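Local coordinates for NLP/P60 (Enterococcus faecium, PDB 6B8C), which probably cleaves peptide bonds in peptidoglycan as a secreted NlpC/p60-family endopeptidase, releasing muropeptides that enhance host immunity, at residues P77-G82 with L95-S100. Sequence-based numbering, arbitrary orientation.
Sequences PQESAG and LLFWGS
Gln-78 meets Phe-97 twice, through its side-chain root and through its backbone. Its CB lies in the plane of the ring, at the edge, 3.9 Å from CZ of Phe-97. The carbonyl O of Gln-78 comes to 3.3 Å from the same Phe-97 CZ, reaching the ring obliquely; it also accepts a weak bond from the N of Ala-81 and has CD1 of Leu-95 at 4.1 Å. The amide, at the end of an extended chain, is buried but satisfied: OE1 is hydrogen-bonded with Thr-59 OG1, NE2 with the carbonyl oxygens of Gly-72 and Ser-56. In this papain-like NlpC/p60 fold, with helix 55-67 against an antiparallel sheet, the contact joins the loop between helix 55-67 and strand 83-85 to strand 95-98. Next along the loop, Glu-79 turns its CG anti to its own carbonyl carbon (chi1 -59°) and lays it over one face of the Phe-97 ring, a CH-pi contact of 4.3 Å from Glu-79 CG to the ring centroid, 26° off the normal. Beyond this methylene the carboxylate, its plane 58° from that of the ring, is gripped by two hydrogen bonds, OE1 with Thr-104 OG1 and OE2 with Gly-102 N.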
ATOM      1  N   PRO A  77      -7.707  -7.908   6.031  1.00 85.34           N
ATOM      2  CA  PRO A  77      -8.189  -8.592   4.816  1.00 87.85           C
ATOM      3  C   PRO A  77      -7.257  -8.445   3.628  1.00 87.83           C
ATOM      4  O   PRO A  77      -7.107  -9.393   2.843  1.00 90.68           O
ATOM      5  CB  PRO A  77      -9.551  -7.932   4.553  1.00 87.25           C
ATOM      6  CG  PRO A  77      -9.564  -6.691   5.394  1.00 84.45           C
ATOM      7  CD  PRO A  77      -8.747  -7.026   6.591  1.00 84.64           C
ATOM      8  N   GLN A  78      -6.593  -7.295   3.487  1.00 87.10           N
ATOM      9  CA  GLN A  78      -5.660  -7.096   2.385  1.00 85.90           C
ATOM     10  C   GLN A  78      -4.495  -8.075   2.413  1.00 89.30           C
ATOM     11  O   GLN A  78      -3.785  -8.196   1.409  1.00 89.05           O
ATOM     12  CB  GLN A  78      -5.140  -5.656   2.404  1.00 80.17           C
ATOM     13  CG  GLN A  78      -6.242  -4.617   2.301  1.00 76.63           C
ATOM     14  CD  GLN A  78      -5.726  -3.237   1.932  1.00 71.48           C
ATOM     15  OE1 GLN A  78      -4.521  -3.016   1.825  1.00 69.68           O
ATOM     16  NE2 GLN A  78      -6.645  -2.303   1.730  1.00 69.35           N
ATOM     17  N   GLU A  79      -4.291  -8.785   3.525  1.00 80.48           N
ATOM     18  CA  GLU A  79      -3.257  -9.809   3.593  1.00 85.41           C
ATOM     19  C   GLU A  79      -3.596 -11.044   2.767  1.00 87.86           C
ATOM     20  O   GLU A  79      -2.718 -11.888   2.564  1.00 88.76           O
ATOM     21  CB  GLU A  79      -3.027 -10.227   5.045  1.00 92.00           C
ATOM     22  CG  GLU A  79      -2.597  -9.107   5.976  1.00 95.80           C
ATOM     23  CD  GLU A  79      -2.634  -9.530   7.436  1.00101.17           C
ATOM     24  OE1 GLU A  79      -3.052  -8.715   8.287  1.00100.67           O
ATOM     25  OE2 GLU A  79      -2.253 -10.682   7.731  1.00104.75           O
ATOM     26  N   SER A  80      -4.836 -11.172   2.289  1.00 89.00           N
ATOM     27  CA  SER A  80      -5.249 -12.346   1.530  1.00 93.87           C
ATOM     28  C   SER A  80      -5.268 -12.117   0.026  1.00 93.67           C
ATOM     29  O   SER A  80      -5.481 -13.074  -0.726  1.00 98.22           O
ATOM     30  CB  SER A  80      -6.643 -12.803   1.979  1.00 96.81           C
ATOM     31  OG  SER A  80      -6.697 -12.979   3.384  1.00 97.59           O
ATOM     32  N   ALA A  81      -5.046 -10.883  -0.430  1.00 96.94           N
ATOM     33  CA  ALA A  81      -5.261 -10.527  -1.826  1.00 95.45           C
ATOM     34  C   ALA A  81      -4.247 -11.146  -2.780  1.00 98.44           C
ATOM     35  O   ALA A  81      -4.465 -11.092  -3.995  1.00101.49           O
ATOM     36  CB  ALA A  81      -5.250  -9.006  -1.968  1.00 89.74           C
ATOM     37  N   GLY A  82      -3.166 -11.721  -2.279  1.00 96.62           N
ATOM     38  CA  GLY A  82      -2.158 -12.341  -3.122  1.00 98.43           C
ATOM     39  C   GLY A  82      -1.445 -13.435  -2.362  1.00100.82           C
ATOM     40  O   GLY A  82      -1.991 -14.013  -1.420  1.00103.32           O
ATOM     41  N   LEU A  95       2.172  -5.532  -2.431  1.00 81.29           N
ATOM     42  CA  LEU A  95       1.798  -4.897  -1.175  1.00 76.81           C
ATOM     43  C   LEU A  95       2.836  -5.227  -0.110  1.00 76.57           C
ATOM     44  O   LEU A  95       3.404  -6.318  -0.107  1.00 78.76           O
ATOM     45  CB  LEU A  95       0.406  -5.350  -0.729  1.00 76.39           C
ATOM     46  CG  LEU A  95      -0.779  -4.822  -1.547  1.00 74.44           C
ATOM     47  CD1 LEU A  95      -2.080  -5.502  -1.145  1.00 75.80           C
ATOM     48  CD2 LEU A  95      -0.900  -3.317  -1.387  1.00 70.84           C
ATOM     49  N   LEU A  96       3.099  -4.274   0.779  1.00 75.14           N
ATOM     50  CA  LEU A  96       4.054  -4.440   1.868  1.00 74.84           C
ATOM     51  C   LEU A  96       3.328  -4.228   3.187  1.00 72.93           C
ATOM     52  O   LEU A  96       2.570  -3.263   3.326  1.00 70.71           O
ATOM     53  CB  LEU A  96       5.217  -3.454   1.745  1.00 73.76           C
ATOM     54  CG  LEU A  96       5.948  -3.419   0.404  1.00 75.91           C
ATOM     55  CD1 LEU A  96       6.920  -2.256   0.368  1.00 73.90           C
ATOM     56  CD2 LEU A  96       6.673  -4.729   0.154  1.00 81.86           C
ATOM     57  N   PHE A  97       3.575  -5.111   4.153  1.00 76.04           N
ATOM     58  CA  PHE A  97       2.802  -5.154   5.387  1.00 76.07           C
ATOM     59  C   PHE A  97       3.720  -5.075   6.596  1.00 77.13           C
ATOM     60  O   PHE A  97       4.727  -5.792   6.673  1.00 79.07           O
ATOM     61  CB  PHE A  97       1.950  -6.428   5.457  1.00 77.82           C
ATOM     62  CG  PHE A  97       0.804  -6.437   4.492  1.00 75.67           C
ATOM     63  CD1 PHE A  97       0.961  -6.941   3.211  1.00 75.71           C
ATOM     64  CD2 PHE A  97      -0.429  -5.922   4.859  1.00 73.52           C
ATOM     65  CE1 PHE A  97      -0.094  -6.942   2.318  1.00 74.74           C
ATOM     66  CE2 PHE A  97      -1.487  -5.921   3.972  1.00 72.61           C
ATOM     67  CZ  PHE A  97      -1.318  -6.432   2.698  1.00 73.41           C
ATOM     68  N   TRP A  98       3.363  -4.189   7.527  1.00 75.10           N
ATOM     69  CA  TRP A  98       3.992  -4.098   8.834  1.00 76.62           C
ATOM     70  C   TRP A  98       3.161  -4.868   9.848  1.00 79.20           C
ATOM     71  O   TRP A  98       1.930  -4.782   9.849  1.00 78.77           O
ATOM     72  CB  TRP A  98       4.104  -2.643   9.292  1.00 73.62           C
ATOM     73  CG  TRP A  98       5.182  -1.838   8.649  1.00 72.17           C
ATOM     74  CD1 TRP A  98       6.303  -1.354   9.252  1.00 72.70           C
ATOM     75  CD2 TRP A  98       5.231  -1.390   7.288  1.00 70.70           C
ATOM     76  NE1 TRP A  98       7.054  -0.638   8.352  1.00 71.57           N
ATOM     77  CE2 TRP A  98       6.418  -0.644   7.139  1.00 70.23           C
ATOM     78  CE3 TRP A  98       4.393  -1.550   6.183  1.00 69.96           C
ATOM     79  CZ2 TRP A  98       6.788  -0.062   5.928  1.00 68.69           C
ATOM     80  CZ3 TRP A  98       4.761  -0.971   4.982  1.00 69.37           C
ATOM     81  CH2 TRP A  98       5.949  -0.238   4.864  1.00 68.39           C
ATOM     82  N   GLY A  99       3.837  -5.591  10.729  1.00 81.48           N
ATOM     83  CA  GLY A  99       3.171  -6.411  11.719  1.00 84.69           C
ATOM     84  C   GLY A  99       3.155  -7.872  11.320  1.00 86.90           C
ATOM     85  O   GLY A  99       3.608  -8.271  10.242  1.00 86.71           O
ATOM     86  N   SER A 100       2.613  -8.670  12.202  1.00 86.90           N
ATOM     87  CA  SER A 100       2.581 -10.095  11.915  1.00 90.90           C
ATOM     88  C   SER A 100       1.282 -10.468  11.208  1.00 91.21           C
ATOM     89  O   SER A 100       0.264  -9.785  11.367  1.00 89.23           O
ATOM     90  CB  SER A 100       2.716 -10.898  13.206  1.00 95.32           C
ATOM     91  OG  SER A 100       1.707 -10.544  14.135  1.00 97.01           O
TER